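Local coordinates for Non-canonical purine NTP pyrophosphatase (Staphylococcus aureus, PDB 4BNQ), which probably hydrolyses non-canonical purine nucleoside triphosphates such as XTP, dITP and ITP to monophosphate and diphosphate, clearing them from the nucleotide pool, at residues A[160-163]-A[164-168]; A[93-96]-A[97-100]; A[15-18]-A[19-23]; A[81-84]-A[85-88]; A[25-28]-A[29-33]. All coordinates share one frame; numbering follows the deposited sequence.

Contact 1: residues A[160-163]-A[164-168]; sequences LDKT and MAQLS
Thr163 and Gln166 are joined by reciprocal bonds between side chain and backbone. The amide N of Thr163 donates to OE1 of Gln166 at 2.9 Å, with the N-H aimed almost straight at the oxygen (170°). In return Gln166 N makes a weak bond to OG1 of Thr163 at 3.4 Å; its firmer acceptor is Thr163 O at 2.8 Å, approached from above the carbonyl plane. Gln166 starts with CG beside its own backbone N (chi1 -79°) and then runs extended, which brings its amide back across the end of the strand. The firm partner of Thr163 OG1 is Tyr144 O.

The apolar contact joins Leu160, Leu167 and the aliphatic part of Lys162. CD2 of Leu160 meets CD2 of Leu167 at 3.6 Å, the two side chains crossing at about a right angle, and Lys162 adds its CD at 4.0 Å from the same Leu167 CD2. Ile175 of helix 169-175 touches both leucines.

Met164, in the 3-10 turn 164-166, packs against Asp152 and Lys172, predicted to bind substrate. The reciprocal pair thus spans the passage from strand 162-163 into that turn, directly after a G1 beta bulge in which Asp161 and Lys162 both face Val157.

Contact 2: residues A[93-96]-A[97-100]; sequences SDEA and NIEK
Regular i to i+4 bonds, beginning with Asn97 N to Ser93 O at 2.9 Å and ending with Lys100 N to Ala96 O at 3.0 Å, wind residues 93-100 into the opening turns of helix 94-104. Ser93 is the N-cap, its OG accepting from Ala96 N at 3.2 Å.

On one side of the helix the carboxamide of Asn97 turns back toward the cap. With CG beside its own backbone N (chi1 -66°), the group sits next to the carbonyl of Ser93, CG lying 3.1 Å from Ser93 O, although no side-chain hydrogen bond forms there. Its direct partners are in the preceding loop: OD1 accepts from Ala88 N, and ND2 donates to Ala85 O. One water links ND2 of Asn97 to OD1 of Asp94, which it reaches at 2.9 Å, while the other carboxylate oxygen of Asp94 accepts from Gly150 N.

Glu95 and Glu99 meet one turn apart on another side of the helix. Both chains bend at chi2, which brings OE2 of Glu95 to 2.6 Å from OE2 of Glu99 with the carboxylate planes 36° apart. OE1 of Glu95 forms a salt bridge with Lys143.

Two carboxylate oxygens this close probably share a proton, so the pair would be expected to carry less than its full double charge and one acid to have a raised pKa, with Lys143 easing the negative charge that remains.

Contact 3: residues A[15-18]-A[19-23]; sequences NDFK and VIFPD
The carbonyl O of Asn15 receives two backbone amides, Val19 N at 3.3 Å in a nearly straight bond (164°) and, more weakly, Lys18 N. Beyond it the helix ladder continues from Ile20 N to Asp16 O and ends with Phe21 N to Phe17 O at 2.9 Å, where Phe21 leaves helical geometry. The side chain of Lys18 loops back within its own turn, NZ donating to OD1 of Asn15 at 3.2 Å in the plane of that amide.

Phe17 and Phe21 lie side by side and point the same way. CD1 of Phe17 approaches CE2 of Phe21 at 3.9 Å, while Phe21 turns its ring edge to the backbone, CD2 standing 3.3 Å from Phe17 O. Ile20, its CG1 beside the backbone N (chi1 -75°), lays CD1 against Asp16 O at 3.5 Å.

The phenyl rings pack on strand 3-6, Phe17 on Ile6 and Phe21 on Ile4, and Phe21 also stacks edge-to-face with Tyr24. Asp16 forms salt bridges with Lys172 and Arg178, both predicted to bind substrate. Residues 15-23 thus form the last turns and exit of the helix in a beta-alpha-beta crossover between parallel strands 3-6 and 25-28.

Contact 4: residues A[81-84]-A[85-88]; sequences GIYS and ARYA
A 3-10 turn in the loop between strand 79-80 and helix 94-104 brings Tyr83 and Arg86 together. The backbone bond between them is bent: Arg86 N donates to Tyr83 O at 3.2 Å with an N-H...O angle of 138°, arriving from above the carbonyl plane.

Their side chains also meet. CG of Arg86 stands between its backbone N and carbonyl carbon (chi1 53°), and from there the chain extends to NE and leads back to Tyr83. NH2 comes to 3.3 Å from CD1 and 3.5 Å from CE1 of the tyrosine, and NE lies at the ring edge, in its plane. Ring and guanidinium planes stand 89° apart. CG1 of Ile82 lies over one face of the same ring, offset toward its rim.

Gly81, with positive phi, starts the turn, and its O is gripped twice by Ser84: OG donates at 2.6 Å on a lone pair in the carbonyl plane, and the backbone N at 2.7 Å. OG is also bonded to Leu71 N, which ties the turn to strand 64-73.

Tyr87 places CB 3.5 Å from Tyr83 O and sends its ring away toward Leu101 and Lys104 of helix 94-104. Ser84 O accepts from the hydroxyl of Tyr151, a residue predicted to bind substrate.

Contact 5: residues A[25-28]-A[29-33]; sequences HVIG and ISELI
Gly28 O and Glu31 N form the bond that turns the chain from strand 25-28 into the short helix 29-32, at 3.0 Å and 158°, with the donor above the carbonyl plane. CB of Glu31 lies close by, 3.4 Å from the same Gly28 O. One residue on, Ile29 O accepts both Leu32 N and Ile33 N. On the packed side CG2 of Ile27 meets CG of Leu32 at 4.0 Å, the side chains crossing at about a right angle. Ile29 and Leu32 both reach Leu60 of helix 45-60, and Ile29 bonds through its backbone to Ile6.

The other side is polar and looser. Glu31 sets CG beside its backbone N (chi1 -71°) and then runs extended alongside the strand, its OE2 3.5 Å from Gly28 N. A water bridges further along, donating to OE2 of Glu31 at 2.7 Å and to Val26 O at 3.0 Å, and lying 3.2 Å from NE2 of His25. The imidazole has CG1 of Ile27 over one face, offset toward the rim.

The Glu31 carboxylate is thus linked to Val26 O by the shared water, and with OE1 4.9 Å from His25 NE2 it would be expected to favour a protonated imidazole modestly.

Overall arrangement
All five contacts are local and lie in series along the chain; none encloses or crosses another. From the N terminus, contact 3 ends helix 11-20 and contact 5 turns strand 25-28 into helix 29-32; the two touch where Lys18 and Phe21 pack on Val26, joining helix to strand in the beta-alpha-beta unit. Contact 4 then shapes the loop after strand 79-80, and contact 2 starts helix 94-104; their centres are about 10 Å apart and their segments touch directly, Lys100 bonding back to Tyr87 O. Contact 1 leads from strand 162-163, at one edge of the antiparallel sheet, to helix 169-175, touching none of the others. Contacts 3 and 4 lie on opposite sides of the chain's centre.

Contact 1: residues A[160-163]-A[164-168]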
loop_
_atom_site.group_PDB
_atom_site.type_symbol
_atom_site.label_atom_id
_atom_site.label_comp_id
_atom_site.label_asym_id
_atom_site.label_seq_id
_atom_site.Cartn_x
_atom_site.Cartn_y
_atom_site.Cartn_z
ATOM N N LEU A 160 9.403 -7.578 9.185
ATOM C CA LEU A 160 10.221 -6.777 10.086
ATOM C C LEU A 160 10.751 -7.632 11.218
ATOM O O LEU A 160 11.548 -7.175 12.024
ATOM C CB LEU A 160 9.401 -5.607 10.636
ATOM C CG LEU A 160 9.509 -4.216 9.988
ATOM C CD1 LEU A 160 9.667 -4.310 8.510
ATOM C CD2 LEU A 160 8.278 -3.390 10.303
ATOM N N ASP A 161 10.301 -8.884 11.258
ATOM C CA ASP A 161 10.517 -9.774 12.408
ATOM C C ASP A 161 10.202 -9.074 13.749
ATOM O O ASP A 161 10.947 -9.211 14.718
ATOM C CB ASP A 161 11.952 -10.324 12.404
ATOM C CG ASP A 161 12.139 -11.449 13.395
ATOM O OD1 ASP A 161 11.132 -12.068 13.790
ATOM O OD2 ASP A 161 13.289 -11.719 13.793
ATOM N N LYS A 162 9.104 -8.319 13.792
ATOM C CA LYS A 162 8.702 -7.595 15.001
ATOM C C LYS A 162 7.186 -7.485 15.063
ATOM O O LYS A 162 6.514 -7.584 14.036
ATOM C CB LYS A 162 9.317 -6.188 15.028
ATOM C CG LYS A 162 10.807 -6.137 15.369
ATOM C CD LYS A 162 11.266 -4.703 15.580
ATOM C CE LYS A 162 12.776 -4.561 15.423
ATOM N NZ LYS A 162 13.497 -5.590 16.209
ATOM N N THR A 163 6.638 -7.301 16.263
ATOM C CA THR A 163 5.224 -6.953 16.357
ATOM C C THR A 163 5.073 -5.451 16.162
ATOM O O THR A 163 6.019 -4.701 16.372
ATOM C CB THR A 163 4.589 -7.321 17.702
ATOM O OG1 THR A 163 5.154 -6.500 18.734
ATOM C CG2 THR A 163 4.785 -8.808 18.032
ATOM N N MET A 164 3.870 -5.026 15.789
ATOM C CA MET A 164 3.561 -3.626 15.608
ATOM C C MET A 164 3.968 -2.839 16.866
ATOM O O MET A 164 4.556 -1.772 16.747
ATOM C CB MET A 164 2.066 -3.480 15.276
ATOM C CG MET A 164 1.687 -2.347 14.315
ATOM S SD MET A 164 2.423 -2.345 12.664
ATOM C CE MET A 164 1.032 -2.963 11.727
ATOM N N ALA A 165 3.726 -3.377 18.063
ATOM C CA ALA A 165 4.093 -2.646 19.298
ATOM C C ALA A 165 5.604 -2.565 19.558
ATOM O O ALA A 165 6.073 -1.796 20.405
ATOM C CB ALA A 165 3.389 -3.211 20.512
ATOM N N GLN A 166 6.377 -3.359 18.847
ATOM C CA GLN A 166 7.811 -3.291 19.036
ATOM C C GLN A 166 8.432 -2.149 18.222
ATOM O O GLN A 166 9.544 -1.702 18.512
ATOM C CB GLN A 166 8.453 -4.615 18.638
ATOM C CG GLN A 166 8.344 -5.711 19.671
ATOM C CD GLN A 166 9.048 -6.980 19.201
ATOM O OE1 GLN A 166 8.453 -7.816 18.514
ATOM N NE2 GLN A 166 10.332 -7.113 19.549
ATOM N N LEU A 167 7.719 -1.687 17.199
ATOM C CA LEU A 167 8.250 -0.676 16.291
ATOM C C LEU A 167 8.187 0.696 16.951
ATOM O O LEU A 167 7.263 0.982 17.714
ATOM C CB LEU A 167 7.419 -0.631 15.010
ATOM C CG LEU A 167 7.252 -1.919 14.209
ATOM C CD1 LEU A 167 6.307 -1.676 13.029
ATOM C CD2 LEU A 167 8.613 -2.431 13.734
ATOM N N SER A 168 9.161 1.547 16.653
ATOM C CA SER A 168 9.106 2.945 17.078
ATOM C C SER A 168 7.915 3.590 16.400
ATOM O O SER A 168 7.427 3.075 15.393
ATOM C CB SER A 168 10.384 3.681 16.663
ATOM O OG SER A 168 10.438 3.852 15.252
#

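Contact 2: residues A[93-96]-A[97-100]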
loop_
_atom_site.group_PDB
_atom_site.type_symbol
_atom_site.label_atom_id
_atom_site.label_comp_id
_atom_site.label_asym_id
_atom_site.label_seq_id
_atom_site.Cartn_x
_atom_site.Cartn_y
_atom_site.Cartn_z
ATOM N N SER A 93 -11.854 -2.526 26.372
ATOM C CA SER A 93 -10.524 -2.732 26.945
ATOM C C SER A 93 -9.617 -3.387 25.912
ATOM O O SER A 93 -9.861 -4.527 25.494
ATOM C CB SER A 93 -10.580 -3.622 28.190
ATOM O OG SER A 93 -9.270 -3.886 28.674
ATOM N N ASP A 94 -8.579 -2.676 25.491
ATOM C CA ASP A 94 -7.616 -3.262 24.573
ATOM C C ASP A 94 -7.061 -4.561 25.179
ATOM O O ASP A 94 -6.979 -5.594 24.497
ATOM C CB ASP A 94 -6.485 -2.273 24.256
ATOM C CG ASP A 94 -6.907 -1.170 23.282
ATOM O OD1 ASP A 94 -8.021 -1.249 22.725
ATOM O OD2 ASP A 94 -6.107 -0.227 23.052
ATOM N N GLU A 95 -6.725 -4.526 26.467
ATOM C CA GLU A 95 -6.162 -5.709 27.122
ATOM C C GLU A 95 -7.127 -6.901 27.129
ATOM O O GLU A 95 -6.702 -8.037 26.925
ATOM C CB GLU A 95 -5.640 -5.380 28.531
ATOM C CG GLU A 95 -5.107 -6.590 29.328
ATOM C CD GLU A 95 -4.014 -7.382 28.595
ATOM O OE1 GLU A 95 -3.200 -6.780 27.846
ATOM O OE2 GLU A 95 -3.950 -8.622 28.788
ATOM N N ALA A 96 -8.422 -6.645 27.322
ATOM C CA ALA A 96 -9.418 -7.726 27.309
ATOM C C ALA A 96 -9.602 -8.284 25.900
ATOM O O ALA A 96 -9.749 -9.499 25.695
ATOM C CB ALA A 96 -10.752 -7.248 27.865
ATOM N N ASN A 97 -9.603 -7.388 24.927
ATOM C CA ASN A 97 -9.728 -7.793 23.537
ATOM C C ASN A 97 -8.595 -8.720 23.116
ATOM O O ASN A 97 -8.821 -9.705 22.417
ATOM C CB ASN A 97 -9.784 -6.553 22.647
ATOM C CG ASN A 97 -11.033 -5.733 22.889
ATOM O OD1 ASN A 97 -12.011 -6.244 23.448
ATOM N ND2 ASN A 97 -11.020 -4.466 22.465
ATOM N N ILE A 98 -7.383 -8.407 23.562
ATOM C CA ILE A 98 -6.219 -9.217 23.212
ATOM C C ILE A 98 -6.342 -10.601 23.836
ATOM O O ILE A 98 -6.101 -11.610 23.171
ATOM C CB ILE A 98 -4.889 -8.555 23.670
ATOM C CG1 ILE A 98 -4.608 -7.303 22.837
ATOM C CG2 ILE A 98 -3.739 -9.544 23.603
ATOM C CD1 ILE A 98 -3.437 -6.446 23.367
ATOM N N GLU A 99 -6.727 -10.647 25.113
ATOM C CA GLU A 99 -6.834 -11.923 25.831
ATOM C C GLU A 99 -7.867 -12.826 25.196
ATOM O O GLU A 99 -7.615 -14.012 24.981
ATOM C CB GLU A 99 -7.128 -11.706 27.317
ATOM C CG GLU A 99 -5.981 -11.033 28.075
ATOM C CD GLU A 99 -4.641 -11.727 27.855
ATOM O OE1 GLU A 99 -4.612 -12.971 27.701
ATOM O OE2 GLU A 99 -3.595 -11.037 27.839
ATOM N N LYS A 100 -9.013 -12.252 24.848
ATOM C CA LYS A 100 -10.032 -13.018 24.135
ATOM C C LYS A 100 -9.515 -13.589 22.816
ATOM O O LYS A 100 -9.601 -14.793 22.580
ATOM C CB LYS A 100 -11.271 -12.178 23.864
ATOM C CG LYS A 100 -12.356 -12.982 23.174
ATOM C CD LYS A 100 -13.608 -12.137 22.972
ATOM C CE LYS A 100 -14.669 -12.900 22.206
ATOM N NZ LYS A 100 -15.884 -12.065 22.066
HETATM O O HOH W 1 -13.385 -4.557 25.198
HETATM O O HOH W 2 -8.741 -3.061 20.630
#

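Contact 3: residues A[15-18]-A[19-23]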
loop_
_atom_site.group_PDB
_atom_site.type_symbol
_atom_site.label_atom_id
_atom_site.label_comp_id
_atom_site.label_asym_id
_atom_site.label_seq_id
_atom_site.Cartn_x
_atom_site.Cartn_y
_atom_site.Cartn_z
ATOM N N ASN A 15 -2.285 9.922 17.659
ATOM C CA ASN A 15 -0.833 9.842 17.706
ATOM C C ASN A 15 -0.234 9.359 16.391
ATOM O O ASN A 15 0.729 9.939 15.903
ATOM C CB ASN A 15 -0.383 8.946 18.858
ATOM C CG ASN A 15 -0.826 9.481 20.212
ATOM O OD1 ASN A 15 -0.951 10.704 20.401
ATOM N ND2 ASN A 15 -1.074 8.573 21.161
ATOM N N ASP A 16 -0.800 8.303 15.814
ATOM C CA ASP A 16 -0.293 7.787 14.543
ATOM C C ASP A 16 -0.439 8.836 13.476
ATOM O O ASP A 16 0.421 8.983 12.615
ATOM C CB ASP A 16 -1.097 6.579 14.071
ATOM C CG ASP A 16 -0.750 5.315 14.802
ATOM O OD1 ASP A 16 0.096 5.357 15.717
ATOM O OD2 ASP A 16 -1.345 4.268 14.459
ATOM N N PHE A 17 -1.558 9.543 13.506
ATOM C CA PHE A 17 -1.823 10.517 12.467
ATOM C C PHE A 17 -0.837 11.670 12.551
ATOM O O PHE A 17 -0.487 12.259 11.531
ATOM C CB PHE A 17 -3.263 11.021 12.542
ATOM C CG PHE A 17 -4.259 10.080 11.927
ATOM C CD1 PHE A 17 -4.194 9.768 10.573
ATOM C CD2 PHE A 17 -5.244 9.483 12.695
ATOM C CE1 PHE A 17 -5.109 8.878 9.995
ATOM C CE2 PHE A 17 -6.160 8.593 12.124
ATOM C CZ PHE A 17 -6.089 8.298 10.771
ATOM N N LYS A 18 -0.379 11.977 13.763
ATOM C CA LYS A 18 0.576 13.067 13.946
ATOM C C LYS A 18 1.927 12.711 13.323
ATOM O O LYS A 18 2.554 13.556 12.687
ATOM C CB LYS A 18 0.715 13.466 15.423
ATOM C CG LYS A 18 -0.461 14.313 15.910
ATOM C CD LYS A 18 -0.354 14.686 17.391
ATOM C CE LYS A 18 -0.370 13.453 18.262
ATOM N NZ LYS A 18 -0.353 13.766 19.726
ATOM N N VAL A 19 2.344 11.454 13.493
ATOM C CA VAL A 19 3.534 10.921 12.830
ATOM C C VAL A 19 3.425 11.003 11.305
ATOM O O VAL A 19 4.360 11.425 10.630
ATOM C CB VAL A 19 3.772 9.455 13.216
ATOM C CG1 VAL A 19 4.956 8.863 12.399
ATOM C CG2 VAL A 19 4.013 9.339 14.724
ATOM N N ILE A 20 2.262 10.631 10.785
ATOM C CA ILE A 20 2.013 10.534 9.345
ATOM C C ILE A 20 1.769 11.884 8.658
ATOM O O ILE A 20 1.961 12.009 7.458
ATOM C CB ILE A 20 0.810 9.587 9.096
ATOM C CG1 ILE A 20 1.231 8.135 9.297
ATOM C CG2 ILE A 20 0.252 9.713 7.696
ATOM C CD1 ILE A 20 0.026 7.235 9.555
ATOM N N PHE A 21 1.345 12.898 9.412
ATOM C CA PHE A 21 1.203 14.252 8.867
ATOM C C PHE A 21 2.104 15.220 9.621
ATOM O O PHE A 21 1.592 16.070 10.350
ATOM C CB PHE A 21 -0.221 14.775 9.063
ATOM C CG PHE A 21 -1.281 14.071 8.251
ATOM C CD1 PHE A 21 -1.395 14.273 6.882
ATOM C CD2 PHE A 21 -2.209 13.260 8.871
ATOM C CE1 PHE A 21 -2.403 13.647 6.147
ATOM C CE2 PHE A 21 -3.219 12.633 8.139
ATOM C CZ PHE A 21 -3.319 12.831 6.786
ATOM N N PRO A 22 3.438 15.106 9.465
ATOM C CA PRO A 22 4.305 15.969 10.281
ATOM C C PRO A 22 4.226 17.426 9.847
ATOM O O PRO A 22 4.584 18.304 10.625
ATOM C CB PRO A 22 5.710 15.401 10.038
ATOM C CG PRO A 22 5.621 14.728 8.692
ATOM C CD PRO A 22 4.208 14.202 8.585
ATOM N N ASP A 23 3.757 17.675 8.627
ATOM C CA ASP A 23 3.629 19.043 8.140
ATOM C C ASP A 23 2.285 19.668 8.513
ATOM O O ASP A 23 2.019 20.822 8.179
ATOM C CB ASP A 23 3.835 19.108 6.621
ATOM C CG ASP A 23 5.291 18.891 6.216
ATOM O OD1 ASP A 23 6.193 19.168 7.044
ATOM O OD2 ASP A 23 5.535 18.440 5.072
#

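Contact 4: residues A[81-84]-A[85-88]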
loop_
_atom_site.group_PDB
_atom_site.type_symbol
_atom_site.label_atom_id
_atom_site.label_comp_id
_atom_site.label_asym_id
_atom_site.label_seq_id
_atom_site.Cartn_x
_atom_site.Cartn_y
_atom_site.Cartn_z
ATOM N N GLY A 81 -12.811 -8.314 13.026
ATOM C CA GLY A 81 -13.390 -7.419 12.035
ATOM C C GLY A 81 -13.961 -6.132 12.616
ATOM O O GLY A 81 -13.345 -5.516 13.484
ATOM N N ILE A 82 -15.147 -5.729 12.171
ATOM C CA ILE A 82 -15.733 -4.474 12.651
ATOM C C ILE A 82 -15.956 -4.466 14.162
ATOM O O ILE A 82 -16.104 -3.403 14.767
ATOM C CB ILE A 82 -17.041 -4.124 11.928
ATOM C CG1 ILE A 82 -18.080 -5.233 12.118
ATOM C CG2 ILE A 82 -16.791 -3.896 10.449
ATOM C CD1 ILE A 82 -19.436 -4.877 11.538
ATOM N N TYR A 83 -15.965 -5.647 14.773
ATOM C CA TYR A 83 -16.058 -5.728 16.224
ATOM C C TYR A 83 -14.698 -5.627 16.921
ATOM O O TYR A 83 -14.616 -5.833 18.139
ATOM C CB TYR A 83 -16.770 -7.020 16.648
ATOM C CG TYR A 83 -18.099 -7.217 15.969
ATOM C CD1 TYR A 83 -19.220 -6.494 16.366
ATOM C CD2 TYR A 83 -18.235 -8.115 14.925
ATOM C CE1 TYR A 83 -20.446 -6.667 15.738
ATOM C CE2 TYR A 83 -19.452 -8.293 14.289
ATOM C CZ TYR A 83 -20.553 -7.567 14.699
ATOM O OH TYR A 83 -21.761 -7.749 14.070
ATOM N N SER A 84 -13.645 -5.299 16.163
ATOM C CA SER A 84 -12.295 -5.213 16.722
ATOM C C SER A 84 -12.197 -4.368 18.005
ATOM O O SER A 84 -11.563 -4.804 18.969
ATOM C CB SER A 84 -11.289 -4.717 15.682
ATOM O OG SER A 84 -11.011 -5.716 14.709
ATOM N N ALA A 85 -12.838 -3.197 18.032
ATOM C CA ALA A 85 -12.702 -2.269 19.173
ATOM C C ALA A 85 -13.378 -2.742 20.463
ATOM O O ALA A 85 -12.923 -2.423 21.569
ATOM C CB ALA A 85 -13.192 -0.867 18.804
ATOM N N ARG A 86 -14.458 -3.503 20.320
ATOM C CA ARG A 86 -15.279 -3.883 21.463
ATOM C C ARG A 86 -15.414 -5.397 21.515
ATOM O O ARG A 86 -16.376 -5.928 22.060
ATOM C CB ARG A 86 -16.657 -3.211 21.365
ATOM C CG ARG A 86 -17.334 -3.467 20.023
ATOM C CD ARG A 86 -18.748 -2.896 19.920
ATOM N NE ARG A 86 -19.402 -3.379 18.699
ATOM C CZ ARG A 86 -19.356 -2.758 17.518
ATOM N NH1 ARG A 86 -18.705 -1.604 17.388
ATOM N NH2 ARG A 86 -19.971 -3.283 16.464
ATOM N N TYR A 87 -14.421 -6.076 20.954
ATOM C CA TYR A 87 -14.409 -7.529 20.846
ATOM C C TYR A 87 -14.786 -8.247 22.145
ATOM O O TYR A 87 -15.557 -9.210 22.137
ATOM C CB TYR A 87 -13.019 -7.978 20.375
ATOM C CG TYR A 87 -12.943 -9.414 19.916
ATOM C CD1 TYR A 87 -13.948 -9.965 19.130
ATOM C CD2 TYR A 87 -11.850 -10.211 20.234
ATOM C CE1 TYR A 87 -13.874 -11.286 18.689
ATOM C CE2 TYR A 87 -11.772 -11.531 19.802
ATOM C CZ TYR A 87 -12.786 -12.060 19.027
ATOM O OH TYR A 87 -12.717 -13.367 18.597
ATOM N N ALA A 88 -14.233 -7.789 23.261
ATOM C CA ALA A 88 -14.420 -8.501 24.522
ATOM C C ALA A 88 -15.550 -7.907 25.360
ATOM O O ALA A 88 -15.973 -8.511 26.343
ATOM C CB ALA A 88 -13.120 -8.538 25.324
#

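Contact 5: residues A[25-28]-A[29-33]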
loop_
_atom_site.group_PDB
_atom_site.type_symbol
_atom_site.label_atom_id
_atom_site.label_comp_id
_atom_site.label_asym_id
_atom_site.label_seq_id
_atom_site.Cartn_x
_atom_site.Cartn_y
_atom_site.Cartn_z
ATOM N N HIS A 25 -0.950 20.680 11.261
ATOM C CA HIS A 25 -1.451 20.749 12.612
ATOM C C HIS A 25 -2.585 19.734 12.689
ATOM O O HIS A 25 -3.661 19.935 12.117
ATOM C CB HIS A 25 -1.942 22.145 12.991
ATOM C CG HIS A 25 -2.503 22.193 14.370
ATOM N ND1 HIS A 25 -3.563 23.027 14.731
ATOM C CD2 HIS A 25 -2.203 21.506 15.488
ATOM C CE1 HIS A 25 -3.862 22.850 15.980
ATOM N NE2 HIS A 25 -3.044 21.909 16.494
ATOM N N VAL A 26 -2.330 18.623 13.370
ATOM C CA VAL A 26 -3.323 17.561 13.490
ATOM C C VAL A 26 -4.222 17.880 14.673
ATOM O O VAL A 26 -3.743 18.055 15.795
ATOM C CB VAL A 26 -2.646 16.177 13.625
ATOM C CG1 VAL A 26 -3.614 15.131 14.131
ATOM C CG2 VAL A 26 -2.064 15.741 12.290
ATOM N N ILE A 27 -5.522 18.000 14.416
ATOM C CA ILE A 27 -6.488 18.323 15.470
ATOM C C ILE A 27 -7.423 17.128 15.683
ATOM O O ILE A 27 -8.223 16.784 14.798
ATOM C CB ILE A 27 -7.338 19.570 15.121
ATOM C CG1 ILE A 27 -6.448 20.791 14.927
ATOM C CG2 ILE A 27 -8.340 19.899 16.226
ATOM C CD1 ILE A 27 -7.209 22.077 14.621
ATOM N N GLY A 28 -7.316 16.490 16.848
ATOM C CA GLY A 28 -8.192 15.381 17.188
ATOM C C GLY A 28 -9.563 15.919 17.586
ATOM O O GLY A 28 -9.654 17.003 18.155
ATOM N N ILE A 29 -10.628 15.175 17.302
ATOM C CA ILE A 29 -11.968 15.662 17.616
ATOM C C ILE A 29 -12.165 15.976 19.101
ATOM O O ILE A 29 -12.952 16.862 19.449
ATOM C CB ILE A 29 -13.051 14.691 17.149
ATOM C CG1 ILE A 29 -14.376 15.431 17.006
ATOM C CG2 ILE A 29 -13.174 13.509 18.113
ATOM C CD1 ILE A 29 -14.375 16.431 15.923
ATOM N N SER A 30 -11.442 15.279 19.979
ATOM C CA SER A 30 -11.600 15.537 21.415
ATOM C C SER A 30 -11.278 16.981 21.800
ATOM O O SER A 30 -11.710 17.455 22.848
ATOM C CB SER A 30 -10.806 14.534 22.263
ATOM O OG SER A 30 -9.437 14.512 21.907
ATOM N N GLU A 31 -10.529 17.686 20.954
ATOM C CA GLU A 31 -10.245 19.087 21.211
ATOM C C GLU A 31 -11.453 19.976 20.927
ATOM O O GLU A 31 -11.641 21.002 21.573
ATOM C CB GLU A 31 -9.056 19.548 20.367
ATOM C CG GLU A 31 -7.708 18.985 20.803
ATOM C CD GLU A 31 -6.552 19.489 19.941
ATOM O OE1 GLU A 31 -6.252 20.707 19.964
ATOM O OE2 GLU A 31 -5.941 18.662 19.229
ATOM N N LEU A 32 -12.252 19.583 19.941
ATOM C CA LEU A 32 -13.388 20.375 19.478
ATOM C C LEU A 32 -14.726 19.892 20.065
ATOM O O LEU A 32 -15.597 20.695 20.412
ATOM C CB LEU A 32 -13.450 20.312 17.959
ATOM C CG LEU A 32 -12.158 20.737 17.249
ATOM C CD1 LEU A 32 -12.356 20.742 15.750
ATOM C CD2 LEU A 32 -11.723 22.140 17.719
ATOM N N ILE A 33 -14.886 18.573 20.152
ATOM C CA ILE A 33 -16.088 17.968 20.713
ATOM C C ILE A 33 -15.661 16.835 21.636
ATOM O O ILE A 33 -15.624 15.666 21.221
ATOM C CB ILE A 33 -16.990 17.352 19.619
ATOM C CG1 ILE A 33 -17.184 18.305 18.431
ATOM C CG2 ILE A 33 -18.343 16.924 20.216
ATOM C CD1 ILE A 33 -18.017 17.693 17.324
HETATM O O HOH W 3 -3.484 19.438 18.485
#